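Local coordinates for mandelate racemase/muconate lactonizing enzyme family protein (Roseovarius nubinhibens ISM, PDB 3U4F) that binds magnesium in an enolase-superfamily barrel and probably acts as a lyase or racemase of the mandelate racemase/muconate lactonizing enzyme family, at residues Ile134-Ser139 with His161-Phe166; Glu152-Leu157 with Phe334-Glu339; Tyr210-Ala215 with Leu239-Glu244; Val274-Pro279 with Ala301-Pro306. All blocks are in the same frame, centred on the assembly; numbering follows the deposited sequence.

Contact 1 (Ile134-Ser139 with His161-Phe166)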
loop_
_atom_site.group_PDB
_atom_site.type_symbol
_atom_site.label_atom_id
_atom_site.label_comp_id
_atom_site.label_asym_id
_atom_site.label_seq_id
_atom_site.Cartn_x
_atom_site.Cartn_y
_atom_site.Cartn_z
ATOM N N ILE A 134 -6.802 32.178 -0.179
ATOM C CA ILE A 134 -6.160 31.264 -1.133
ATOM C C ILE A 134 -7.022 31.236 -2.376
ATOM O O ILE A 134 -8.237 30.958 -2.317
ATOM C CB ILE A 134 -6.093 29.790 -0.590
ATOM C CG1 ILE A 134 -5.431 29.716 0.771
ATOM C CG2 ILE A 134 -5.257 28.892 -1.526
ATOM C CD1 ILE A 134 -6.407 29.713 1.919
ATOM N N ARG A 135 -6.386 31.452 -3.521
ATOM C CA ARG A 135 -7.059 31.328 -4.796
ATOM C C ARG A 135 -7.558 29.916 -4.950
ATOM O O ARG A 135 -6.808 28.979 -4.675
ATOM C CB ARG A 135 -6.072 31.592 -5.938
ATOM C CG ARG A 135 -6.724 31.552 -7.330
ATOM C CD ARG A 135 -5.681 31.871 -8.388
ATOM N NE ARG A 135 -6.244 31.834 -9.735
ATOM C CZ ARG A 135 -5.505 31.752 -10.845
ATOM N NH1 ARG A 135 -4.188 31.643 -10.763
ATOM N NH2 ARG A 135 -6.095 31.732 -12.030
ATOM N N ALA A 136 -8.797 29.754 -5.410
ATOM C CA ALA A 136 -9.324 28.388 -5.602
ATOM C C ALA A 136 -9.563 28.115 -7.083
ATOM O O ALA A 136 -9.892 29.036 -7.845
ATOM C CB ALA A 136 -10.610 28.207 -4.834
ATOM N N TYR A 137 -9.401 26.861 -7.506
ATOM C CA TYR A 137 -9.933 26.480 -8.807
ATOM C C TYR A 137 -11.150 25.576 -8.653
ATOM O O TYR A 137 -11.170 24.699 -7.783
ATOM C CB TYR A 137 -8.856 25.867 -9.718
ATOM C CG TYR A 137 -8.325 24.467 -9.392
ATOM C CD1 TYR A 137 -8.938 23.333 -9.921
ATOM C CD2 TYR A 137 -7.142 24.306 -8.660
ATOM C CE1 TYR A 137 -8.418 22.037 -9.663
ATOM C CE2 TYR A 137 -6.592 23.052 -8.411
ATOM C CZ TYR A 137 -7.234 21.912 -8.926
ATOM O OH TYR A 137 -6.695 20.656 -8.695
ATOM N N ALA A 138 -12.157 25.809 -9.497
ATOM C CA ALA A 138 -13.372 25.007 -9.568
ATOM C C ALA A 138 -13.052 23.656 -10.208
ATOM O O ALA A 138 -12.634 23.590 -11.352
ATOM C CB ALA A 138 -14.437 25.735 -10.369
ATOM N N SER A 139 -13.178 22.593 -9.437
ATOM C CA SER A 139 -12.756 21.295 -9.910
ATOM C C SER A 139 -13.995 20.420 -10.166
ATOM O O SER A 139 -14.737 20.055 -9.244
ATOM C CB SER A 139 -11.781 20.642 -8.933
ATOM O OG SER A 139 -11.193 19.485 -9.491
ATOM N N HIS A 161 -19.508 32.823 -7.832
ATOM C CA HIS A 161 -18.437 32.781 -6.821
ATOM C C HIS A 161 -17.112 33.458 -7.175
ATOM O O HIS A 161 -16.257 33.644 -6.307
ATOM C CB HIS A 161 -18.229 31.326 -6.371
ATOM C CG HIS A 161 -19.501 30.670 -5.936
ATOM N ND1 HIS A 161 -20.217 31.104 -4.842
ATOM C CD2 HIS A 161 -20.216 29.656 -6.476
ATOM C CE1 HIS A 161 -21.309 30.370 -4.712
ATOM N NE2 HIS A 161 -21.332 29.481 -5.689
ATOM N N GLY A 162 -16.948 33.835 -8.440
ATOM C CA GLY A 162 -15.772 34.587 -8.850
ATOM C C GLY A 162 -14.567 33.734 -9.208
ATOM O O GLY A 162 -13.455 34.255 -9.306
ATOM N N PHE A 163 -14.760 32.416 -9.368
ATOM C CA PHE A 163 -13.647 31.546 -9.793
ATOM C C PHE A 163 -13.043 32.096 -11.087
ATOM O O PHE A 163 -13.791 32.559 -11.945
ATOM C CB PHE A 163 -14.137 30.115 -10.102
ATOM C CG PHE A 163 -14.615 29.340 -8.901
ATOM C CD1 PHE A 163 -13.704 28.810 -7.982
ATOM C CD2 PHE A 163 -15.971 29.105 -8.710
ATOM C CE1 PHE A 163 -14.154 28.051 -6.881
ATOM C CE2 PHE A 163 -16.434 28.353 -7.614
ATOM C CZ PHE A 163 -15.513 27.839 -6.686
ATOM N N ASP A 164 -11.717 32.019 -11.227
ATOM C CA ASP A 164 -11.048 32.375 -12.493
ATOM C C ASP A 164 -10.124 31.258 -12.974
ATOM O O ASP A 164 -9.267 31.480 -13.815
ATOM C CB ASP A 164 -10.277 33.692 -12.360
ATOM C CG ASP A 164 -9.048 33.594 -11.455
ATOM O OD1 ASP A 164 -8.725 32.518 -10.892
ATOM O OD2 ASP A 164 -8.379 34.647 -11.309
ATOM N N ALA A 165 -10.289 30.074 -12.383
ATOM C CA ALA A 165 -9.549 28.856 -12.746
ATOM C C ALA A 165 -10.494 27.661 -12.650
ATOM O O ALA A 165 -11.324 27.588 -11.730
ATOM C CB ALA A 165 -8.370 28.667 -11.798
ATOM N N PHE A 166 -10.365 26.719 -13.582
ATOM C CA PHE A 166 -11.371 25.660 -13.757
ATOM C C PHE A 166 -10.679 24.387 -14.242
ATOM O O PHE A 166 -9.881 24.438 -15.176
ATOM C CB PHE A 166 -12.437 26.058 -14.794
ATOM C CG PHE A 166 -13.069 27.409 -14.539
ATOM C CD1 PHE A 166 -14.256 27.506 -13.834
ATOM C CD2 PHE A 166 -12.462 28.566 -15.006
ATOM C CE1 PHE A 166 -14.838 28.755 -13.582
ATOM C CE2 PHE A 166 -13.005 29.818 -14.742
ATOM C CZ PHE A 166 -14.201 29.908 -14.022
HETATM O O HOH W 1 -10.341 31.588 -8.639
#
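Ala138 sets its CB over one face of the Phe163 ring, near the centre, 3.9 Å from the centroid and 11° off the ring normal, a clear CH-pi contact. At the edge of the same ring, near its plane, comes the carbonyl O of Ala136. Ala138 CB also reaches CD1 of Phe166, at 3.9 Å. Farther back along the strand, Arg135 points its extended chain at Asp164 and grips it side-on. NE and NH2 both bond OD1, at 2.8 Å from NE, and both bonds leave close to the guanidinium plane. The carboxylate and guanidinium planes are 80° apart; NE uses the syn lone pair of OD1, whereas NH2 comes to it from above the carboxylate plane. Asp164 turns CG between its backbone N and carbonyl carbon (chi1 69°), which carries OD1 to the arginine. A water takes the N-H of Asp164 and donates to Ala136 O at 2.7 Å. Tyr137 and Ala165 touch CB to CB at 3.5 Å. Ala138 N donates a hydrogen bond to Ala165 O at 3.0 Å, and Ala138 pairs with Phe166 in parallel register. The two strands, 132-139 and 165-169, are joined by helix 147-161 in a beta-alpha-beta unit of the barrel; Phe163 lies on Leu157 of that helix, and strand 332-335 flanks strand 132-139 as its other parallel neighbour.

Contact 2 (Glu152-Leu157 with Phe334-Glu339)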
loop_
_atom_site.group_PDB
_atom_site.type_symbol
_atom_site.label_atom_id
_atom_site.label_comp_id
_atom_site.label_asym_id
_atom_site.label_seq_id
_atom_site.Cartn_x
_atom_site.Cartn_y
_atom_site.Cartn_z
ATOM N N GLU A 152 -21.223 25.233 -19.340
ATOM C CA GLU A 152 -22.346 26.052 -18.870
ATOM C C GLU A 152 -22.364 26.174 -17.348
ATOM O O GLU A 152 -22.578 27.264 -16.823
ATOM C CB GLU A 152 -23.691 25.550 -19.402
ATOM C CG GLU A 152 -23.938 25.843 -20.906
ATOM C CD GLU A 152 -23.657 27.308 -21.297
ATOM O OE1 GLU A 152 -24.252 28.223 -20.679
ATOM O OE2 GLU A 152 -22.824 27.546 -22.202
ATOM N N ARG A 153 -22.136 25.061 -16.642
ATOM C CA ARG A 153 -22.054 25.130 -15.178
ATOM C C ARG A 153 -20.831 25.908 -14.669
ATOM O O ARG A 153 -20.935 26.617 -13.656
ATOM C CB ARG A 153 -22.167 23.750 -14.520
ATOM C CG ARG A 153 -20.960 22.806 -14.689
ATOM C CD ARG A 153 -20.976 21.778 -13.529
ATOM N NE ARG A 153 -19.974 20.722 -13.673
ATOM C CZ ARG A 153 -19.863 19.671 -12.858
ATOM N NH1 ARG A 153 -20.672 19.522 -11.803
ATOM N NH2 ARG A 153 -18.931 18.767 -13.097
HETATM N N MSE A 154 -19.689 25.808 -15.355
HETATM C CA MSE A 154 -18.528 26.616 -14.950
HETATM C C MSE A 154 -18.825 28.112 -15.082
HETATM O O MSE A 154 -18.434 28.888 -14.213
HETATM C CB MSE A 154 -17.254 26.263 -15.716
HETATM C CG MSE A 154 -16.702 24.873 -15.446
HETATM SE SE MSE A 154 -16.514 24.426 -13.527
HETATM C CE MSE A 154 -15.402 22.835 -13.757
ATOM N N LYS A 155 -19.517 28.516 -16.152
ATOM C CA LYS A 155 -19.963 29.920 -16.259
ATOM C C LYS A 155 -20.881 30.319 -15.097
ATOM O O LYS A 155 -20.706 31.391 -14.520
ATOM C CB LYS A 155 -20.628 30.220 -17.612
ATOM C CG LYS A 155 -19.652 30.157 -18.769
ATOM C CD LYS A 155 -20.240 30.662 -20.071
ATOM C CE LYS A 155 -20.986 29.564 -20.765
ATOM N NZ LYS A 155 -21.237 29.841 -22.212
ATOM N N ARG A 156 -21.844 29.476 -14.740
ATOM C CA ARG A 156 -22.688 29.775 -13.570
ATOM C C ARG A 156 -21.863 29.967 -12.303
ATOM O O ARG A 156 -22.065 30.913 -11.533
ATOM C CB ARG A 156 -23.716 28.676 -13.321
ATOM C CG ARG A 156 -24.533 28.257 -14.535
ATOM C CD ARG A 156 -25.403 29.388 -15.079
ATOM N NE ARG A 156 -25.386 29.421 -16.550
ATOM C CZ ARG A 156 -26.099 28.616 -17.341
ATOM N NH1 ARG A 156 -26.902 27.692 -16.824
ATOM N NH2 ARG A 156 -25.999 28.730 -18.660
ATOM N N LEU A 157 -20.927 29.045 -12.079
ATOM C CA LEU A 157 -20.090 29.087 -10.885
ATOM C C LEU A 157 -19.214 30.329 -10.866
ATOM O O LEU A 157 -19.042 30.972 -9.820
ATOM C CB LEU A 157 -19.258 27.795 -10.771
ATOM C CG LEU A 157 -20.094 26.547 -10.437
ATOM C CD1 LEU A 157 -19.343 25.276 -10.813
ATOM C CD2 LEU A 157 -20.499 26.529 -8.955
ATOM N N PHE A 334 -10.874 22.886 -5.508
ATOM C CA PHE A 334 -12.142 23.098 -4.837
ATOM C C PHE A 334 -13.222 22.387 -5.615
ATOM O O PHE A 334 -13.641 22.850 -6.679
ATOM C CB PHE A 334 -12.479 24.586 -4.726
ATOM C CG PHE A 334 -13.649 24.853 -3.800
ATOM C CD1 PHE A 334 -13.440 25.028 -2.427
ATOM C CD2 PHE A 334 -14.950 24.902 -4.304
ATOM C CE1 PHE A 334 -14.524 25.244 -1.566
ATOM C CE2 PHE A 334 -16.051 25.101 -3.444
ATOM C CZ PHE A 334 -15.839 25.285 -2.096
ATOM N N SER A 335 -13.682 21.253 -5.085
ATOM C CA SER A 335 -14.736 20.487 -5.772
ATOM C C SER A 335 -16.050 21.280 -5.884
ATOM O O SER A 335 -16.588 21.785 -4.882
ATOM C CB SER A 335 -15.048 19.161 -5.056
ATOM O OG SER A 335 -16.127 18.530 -5.749
ATOM N N ILE A 336 -16.557 21.378 -7.107
ATOM C CA ILE A 336 -17.807 22.065 -7.340
ATOM C C ILE A 336 -19.022 21.122 -7.527
ATOM O O ILE A 336 -20.102 21.557 -7.933
ATOM C CB ILE A 336 -17.702 23.141 -8.463
ATOM C CG1 ILE A 336 -17.050 22.603 -9.754
ATOM C CG2 ILE A 336 -16.960 24.383 -7.916
ATOM C CD1 ILE A 336 -17.876 21.544 -10.494
ATOM N N GLU A 337 -18.862 19.849 -7.185
ATOM C CA GLU A 337 -19.976 18.905 -7.348
ATOM C C GLU A 337 -21.052 19.161 -6.283
ATOM O O GLU A 337 -20.723 19.552 -5.173
ATOM C CB GLU A 337 -19.475 17.467 -7.317
ATOM C CG GLU A 337 -18.421 17.141 -8.423
ATOM C CD GLU A 337 -18.919 17.353 -9.849
ATOM O OE1 GLU A 337 -20.142 17.426 -10.039
ATOM O OE2 GLU A 337 -18.084 17.423 -10.785
ATOM N N GLY A 338 -22.325 18.980 -6.630
ATOM C CA GLY A 338 -23.413 19.163 -5.647
ATOM C C GLY A 338 -23.701 17.928 -4.795
ATOM O O GLY A 338 -22.879 17.021 -4.694
ATOM N N GLU A 339 -24.885 17.886 -4.175
ATOM C CA GLU A 339 -25.283 16.741 -3.311
ATOM C C GLU A 339 -25.731 15.514 -4.067
ATOM O O GLU A 339 -25.723 14.421 -3.496
ATOM C CB GLU A 339 -26.392 17.113 -2.324
ATOM C CG GLU A 339 -25.944 17.993 -1.187
ATOM C CD GLU A 339 -25.733 19.444 -1.610
ATOM O OE1 GLU A 339 -25.850 19.751 -2.827
ATOM O OE2 GLU A 339 -25.443 20.278 -0.721
#
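Ile336, Arg153 and Leu157 share most of the buried surface, and Ile336 is the piece the other two close upon. Its CD1 rests over the centre of the Arg153 guanidinium, 3.6 Å above the plane, while Leu157 CD1 packs against its CB at 3.6 Å. With CG1 between the backbone N and the carbonyl carbon (chi1 50°), the isoleucine directs CD1 at the arginine. Met154, a selenomethionine, adds a looser touch from SE to CG1. The helix that follows the first barrel strand, 132-139, thus packs on the loop leaving strand 332-335, the parallel neighbour of 132-139 in the TIM barrel. At its edge the same guanidinium holds Glu337 end-on: NH1 reaches OE1 at 2.8 Å in a nearly straight bond (171°), and NH2 reaches OE2 at 2.8 Å, more bent. The carboxylate is turned 53° from the guanidinium, and NH1 meets OE1 from above the carboxylate plane. With a leucine in place of Arg153, Glu337 would probably lose its paired charge and Ile336 CD1 the flat group it rests on. Glu337 OE2 also accepts from Met141 N, and Arg153 NE forms a salt bridge with Glu150, a second carboxylate holding the guanidinium.

Contact 3 (Tyr210-Ala215 with Leu239-Glu244)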
loop_
_atom_site.group_PDB
_atom_site.type_symbol
_atom_site.label_atom_id
_atom_site.label_comp_id
_atom_site.label_asym_id
_atom_site.label_seq_id
_atom_site.Cartn_x
_atom_site.Cartn_y
_atom_site.Cartn_z
ATOM N N TYR A 210 -3.436 7.782 -20.246
ATOM C CA TYR A 210 -2.724 7.721 -21.527
ATOM C C TYR A 210 -1.345 7.070 -21.545
ATOM O O TYR A 210 -0.587 7.174 -20.587
ATOM C CB TYR A 210 -2.611 9.136 -22.078
ATOM C CG TYR A 210 -3.950 9.770 -22.381
ATOM C CD1 TYR A 210 -4.733 9.310 -23.440
ATOM C CD2 TYR A 210 -4.435 10.835 -21.616
ATOM C CE1 TYR A 210 -5.975 9.922 -23.749
ATOM C CE2 TYR A 210 -5.652 11.435 -21.900
ATOM C CZ TYR A 210 -6.415 10.985 -22.967
ATOM O OH TYR A 210 -7.612 11.585 -23.253
ATOM N N ALA A 211 -0.984 6.437 -22.663
ATOM C CA ALA A 211 0.438 6.184 -22.914
ATOM C C ALA A 211 1.122 7.527 -23.248
ATOM O O ALA A 211 0.442 8.469 -23.660
ATOM C CB ALA A 211 0.604 5.193 -24.072
ATOM N N PRO A 212 2.463 7.619 -23.081
ATOM C CA PRO A 212 3.127 8.924 -23.264
ATOM C C PRO A 212 2.879 9.601 -24.630
ATOM O O PRO A 212 2.603 10.794 -24.673
ATOM C CB PRO A 212 4.607 8.591 -23.105
ATOM C CG PRO A 212 4.643 7.321 -22.267
ATOM C CD PRO A 212 3.394 6.575 -22.597
ATOM N N ALA A 213 2.946 8.845 -25.739
ATOM C CA ALA A 213 2.712 9.478 -27.029
ATOM C C ALA A 213 1.282 10.030 -27.163
ATOM O O ALA A 213 1.071 11.089 -27.778
ATOM C CB ALA A 213 3.044 8.519 -28.188
ATOM N N GLN A 214 0.300 9.330 -26.598
ATOM C CA GLN A 214 -1.071 9.849 -26.614
ATOM C C GLN A 214 -1.177 11.114 -25.768
ATOM O O GLN A 214 -1.933 12.029 -26.098
ATOM C CB GLN A 214 -2.042 8.837 -26.056
ATOM C CG GLN A 214 -2.233 7.580 -26.910
ATOM C CD GLN A 214 -3.094 6.575 -26.185
ATOM O OE1 GLN A 214 -2.822 6.200 -25.043
ATOM N NE2 GLN A 214 -4.155 6.144 -26.842
ATOM N N ALA A 215 -0.462 11.128 -24.653
ATOM C CA ALA A 215 -0.506 12.267 -23.748
ATOM C C ALA A 215 0.229 13.444 -24.376
ATOM O O ALA A 215 -0.163 14.598 -24.179
ATOM C CB ALA A 215 0.111 11.892 -22.422
ATOM N N LEU A 239 6.521 6.182 -13.431
ATOM C CA LEU A 239 7.124 7.517 -13.331
ATOM C C LEU A 239 7.885 7.878 -14.610
ATOM O O LEU A 239 7.916 9.032 -15.011
ATOM C CB LEU A 239 8.063 7.619 -12.128
ATOM C CG LEU A 239 7.495 7.400 -10.710
ATOM C CD1 LEU A 239 8.623 7.485 -9.710
ATOM C CD2 LEU A 239 6.488 8.467 -10.393
ATOM N N GLU A 240 8.484 6.892 -15.267
ATOM C CA GLU A 240 9.243 7.210 -16.484
ATOM C C GLU A 240 8.352 7.639 -17.626
ATOM O O GLU A 240 8.781 8.436 -18.452
ATOM C CB GLU A 240 10.162 6.070 -16.897
ATOM C CG GLU A 240 11.424 6.008 -16.102
ATOM C CD GLU A 240 12.304 4.864 -16.566
ATOM O OE1 GLU A 240 11.771 3.726 -16.699
ATOM O OE2 GLU A 240 13.507 5.098 -16.822
ATOM N N GLN A 241 7.113 7.141 -17.673
ATOM C CA GLN A 241 6.144 7.606 -18.686
ATOM C C GLN A 241 5.796 9.075 -18.465
ATOM O O GLN A 241 5.813 9.902 -19.403
ATOM C CB GLN A 241 4.878 6.753 -18.676
ATOM C CG GLN A 241 5.084 5.281 -19.113
ATOM C CD GLN A 241 3.789 4.497 -19.190
ATOM O OE1 GLN A 241 2.709 5.068 -19.261
ATOM N NE2 GLN A 241 3.893 3.174 -19.175
ATOM N N THR A 242 5.471 9.405 -17.216
ATOM C CA THR A 242 5.125 10.793 -16.879
ATOM C C THR A 242 6.295 11.753 -17.177
ATOM O O THR A 242 6.088 12.837 -17.704
ATOM C CB THR A 242 4.703 10.882 -15.401
ATOM O OG1 THR A 242 3.613 9.964 -15.186
ATOM C CG2 THR A 242 4.262 12.306 -15.049
ATOM N N LYS A 243 7.517 11.342 -16.842
ATOM C CA LYS A 243 8.702 12.153 -17.165
ATOM C C LYS A 243 8.835 12.407 -18.675
ATOM O O LYS A 243 9.098 13.531 -19.114
ATOM C CB LYS A 243 9.948 11.460 -16.639
ATOM C CG LYS A 243 11.252 12.240 -16.813
ATOM C CD LYS A 243 12.381 11.484 -16.132
ATOM C CE LYS A 243 13.757 11.821 -16.700
ATOM N NZ LYS A 243 14.195 13.118 -16.150
ATOM N N GLU A 244 8.660 11.362 -19.481
ATOM C CA GLU A 244 8.686 11.558 -20.933
ATOM C C GLU A 244 7.717 12.647 -21.391
ATOM O O GLU A 244 8.047 13.471 -22.263
ATOM C CB GLU A 244 8.371 10.260 -21.679
ATOM C CG GLU A 244 8.815 10.354 -23.151
ATOM C CD GLU A 244 8.398 9.148 -23.983
ATOM O OE1 GLU A 244 8.243 8.032 -23.408
ATOM O OE2 GLU A 244 8.230 9.354 -25.213
#
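Pro212 and Gln241 bring their CA atoms to 5.6 Å, the closest backbone approach between the two segments. On one side, Ala211 is the N-cap residue and Pro212 opens helix 212-224; on the other, residues 239-244 form the beginning of helix 239-248. No hydrogen bond crosses between them, so the contact rests on the proline ring. Its CG meets Gln241 CB at 3.6 Å and CG at 3.8 Å, while its CD lies 3.7 Å from Gln241 OE1. The glutamine has its CG beside the backbone N (chi1 -66°) and then runs out extended, which carries its CB and CG across the ring at a slant and brings OE1 to CD. These are successive outer helices of the beta/alpha barrel, each following its own parallel strand, 201-205 and 229-231, and they meet here by their first turns. From one turn farther along, Glu244 reaches the ring as well, with OE1 3.7 Å from Pro212 CB. Val245, the next residue of that helix, touches both Pro212 and Ala215. The start of helix 212-224 is secured within its own segment: Gln214 OE1 accepts the N-H of Ala211 at 3.0 Å, in the carbonyl plane, and Gln214 NE2 makes a weak bond to Gly177 O.

Contact 4 (Val274-Pro279 with Ala301-Pro306)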
loop_
_atom_site.group_PDB
_atom_site.type_symbol
_atom_site.label_atom_id
_atom_site.label_comp_id
_atom_site.label_asym_id
_atom_site.label_seq_id
_atom_site.Cartn_x
_atom_site.Cartn_y
_atom_site.Cartn_z
ATOM N N VAL A 274 7.611 15.430 -12.739
ATOM C CA VAL A 274 6.518 16.379 -12.889
ATOM C C VAL A 274 7.028 17.806 -12.610
ATOM O O VAL A 274 8.068 17.985 -11.974
ATOM C CB VAL A 274 5.292 16.086 -11.948
ATOM C CG1 VAL A 274 4.620 14.758 -12.280
ATOM C CG2 VAL A 274 5.715 16.088 -10.486
ATOM N N ASP A 275 6.258 18.788 -13.075
ATOM C CA ASP A 275 6.551 20.212 -12.869
ATOM C C ASP A 275 5.937 20.773 -11.599
ATOM O O ASP A 275 6.455 21.744 -11.051
ATOM C CB ASP A 275 6.052 21.006 -14.068
ATOM C CG ASP A 275 6.664 20.508 -15.382
ATOM O OD1 ASP A 275 7.915 20.623 -15.555
ATOM O OD2 ASP A 275 5.910 19.936 -16.192
ATOM N N VAL A 276 4.829 20.175 -11.157
ATOM C CA VAL A 276 4.127 20.586 -9.933
ATOM C C VAL A 276 3.786 19.286 -9.176
ATOM O O VAL A 276 3.262 18.358 -9.779
ATOM C CB VAL A 276 2.823 21.299 -10.271
ATOM C CG1 VAL A 276 2.075 21.725 -8.990
ATOM C CG2 VAL A 276 3.051 22.537 -11.161
ATOM N N VAL A 277 4.070 19.230 -7.878
ATOM C CA VAL A 277 3.727 18.041 -7.094
ATOM C C VAL A 277 2.364 18.192 -6.402
ATOM O O VAL A 277 1.995 19.291 -5.954
ATOM C CB VAL A 277 4.847 17.639 -6.097
ATOM C CG1 VAL A 277 6.166 17.421 -6.844
ATOM C CG2 VAL A 277 5.070 18.705 -5.025
ATOM N N GLN A 278 1.632 17.086 -6.297
ATOM C CA GLN A 278 0.248 17.144 -5.835
ATOM C C GLN A 278 -0.061 16.075 -4.767
ATOM O O GLN A 278 -0.935 15.268 -4.954
ATOM C CB GLN A 278 -0.721 16.991 -7.012
ATOM C CG GLN A 278 -0.530 18.089 -8.041
ATOM C CD GLN A 278 -1.599 18.024 -9.078
ATOM O OE1 GLN A 278 -1.524 17.192 -9.970
ATOM N NE2 GLN A 278 -2.611 18.901 -8.977
ATOM N N PRO A 279 0.605 16.145 -3.615
ATOM C CA PRO A 279 0.229 15.230 -2.513
ATOM C C PRO A 279 -1.232 15.460 -2.047
ATOM O O PRO A 279 -1.782 16.555 -2.212
ATOM C CB PRO A 279 1.205 15.615 -1.395
ATOM C CG PRO A 279 1.572 17.045 -1.686
ATOM C CD PRO A 279 1.650 17.096 -3.213
ATOM N N ALA A 301 12.964 23.270 -6.446
ATOM C CA ALA A 301 12.227 24.417 -6.995
ATOM C C ALA A 301 10.916 24.039 -7.707
ATOM O O ALA A 301 10.561 24.627 -8.731
ATOM C CB ALA A 301 13.140 25.296 -7.906
ATOM N N LEU A 302 10.183 23.076 -7.131
ATOM C CA LEU A 302 8.891 22.673 -7.661
ATOM C C LEU A 302 7.800 23.179 -6.741
ATOM O O LEU A 302 7.916 23.038 -5.513
ATOM C CB LEU A 302 8.780 21.155 -7.707
ATOM C CG LEU A 302 9.258 20.298 -8.889
ATOM C CD1 LEU A 302 10.129 20.992 -9.942
ATOM C CD2 LEU A 302 9.760 18.909 -8.455
ATOM N N PRO A 303 6.735 23.738 -7.317
ATOM C CA PRO A 303 5.597 24.120 -6.475
ATOM C C PRO A 303 4.729 22.943 -6.051
ATOM O O PRO A 303 4.776 21.867 -6.673
ATOM C CB PRO A 303 4.768 25.050 -7.364
ATOM C CG PRO A 303 5.204 24.757 -8.752
ATOM C CD PRO A 303 6.564 24.138 -8.725
ATOM N N VAL A 304 3.903 23.199 -5.037
ATOM C CA VAL A 304 3.059 22.183 -4.403
ATOM C C VAL A 304 1.601 22.621 -4.512
ATOM O O VAL A 304 1.202 23.660 -3.975
ATOM C CB VAL A 304 3.444 21.970 -2.934
ATOM C CG1 VAL A 304 2.500 20.931 -2.286
ATOM C CG2 VAL A 304 4.927 21.565 -2.797
ATOM N N THR A 305 0.819 21.846 -5.249
ATOM C CA THR A 305 -0.600 22.136 -5.458
ATOM C C THR A 305 -1.366 20.871 -5.063
ATOM O O THR A 305 -1.608 20.004 -5.890
ATOM C CB THR A 305 -0.872 22.526 -6.945
ATOM O OG1 THR A 305 -0.165 23.736 -7.228
ATOM C CG2 THR A 305 -2.346 22.799 -7.178
ATOM N N PRO A 306 -1.732 20.756 -3.778
ATOM C CA PRO A 306 -2.258 19.466 -3.289
ATOM C C PRO A 306 -3.590 19.067 -3.895
ATOM O O PRO A 306 -4.330 19.897 -4.398
ATOM C CB PRO A 306 -2.416 19.712 -1.775
ATOM C CG PRO A 306 -1.372 20.726 -1.469
ATOM C CD PRO A 306 -1.507 21.681 -2.668
#
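Val277 and Val304 meet through CG2 at 3.6 Å: in Val277 that methyl lies between the backbone N and the carbonyl carbon (CG1 beside N, chi1 -56°), while in Val304, whose CG1 is anti to N (chi1 178°), CG2 lies beside N. Val276, with CG1 opposite N (chi1 180°), sends that methyl to Thr305 OG1 at 3.5 Å, and its CG2 touches Pro303 CG, the two side chains crossing at about a right angle. Around Val304 the backbones are bridged: Val277 N bonds Pro303 O at 3.0 Å and Thr305 N bonds Val277 O at 2.9 Å, both nearly straight on to the carbonyl. Leu302 sets its CG 3.8 Å from Asp275 O and packs on Ala297 of helix 287-299, and its CD2 lies 4.2 Å from Val277 CG1. A glycine at Leu302 would probably open a gap between the Val274-Asp275 backbone, Val277 and Ala297. Gln278 sets CG 3.1 Å from Thr305 O; its amide bonds Thr254 through OE1 and Glu231 through NE2. The arrangement matches the strand-helix-strand step of a TIM barrel, although a single bridge stands for the second strand, and it places Gln278 as a second-shell partner of the magnesium ligand Glu231.

Contacts 1, 2 and 4 all reach the barrel sheet, and contact 3 joins two helices outside it. Contacts 1 and 2 touch directly: Ser139 N lies 2.8 Å from Phe334 O and Tyr137 O 2.9 Å from Phe334 N, probable hydrogen bonds that align their strands. The centre of contact 4 is 18 Å from that of contact 1, though their nearest atoms are about 4 Å apart, and both approach the guanidine pocket: the side chains of Tyr137 and Gln278 are each about 5 Å from the guanidine. Contact 3 meets contact 4 through Thr242 CG2 and Val274 CG1, 3.7 Å apart. The second magnesium, held by Ser246 and Leu249, lies about 4 Å from the Asp275 side chain.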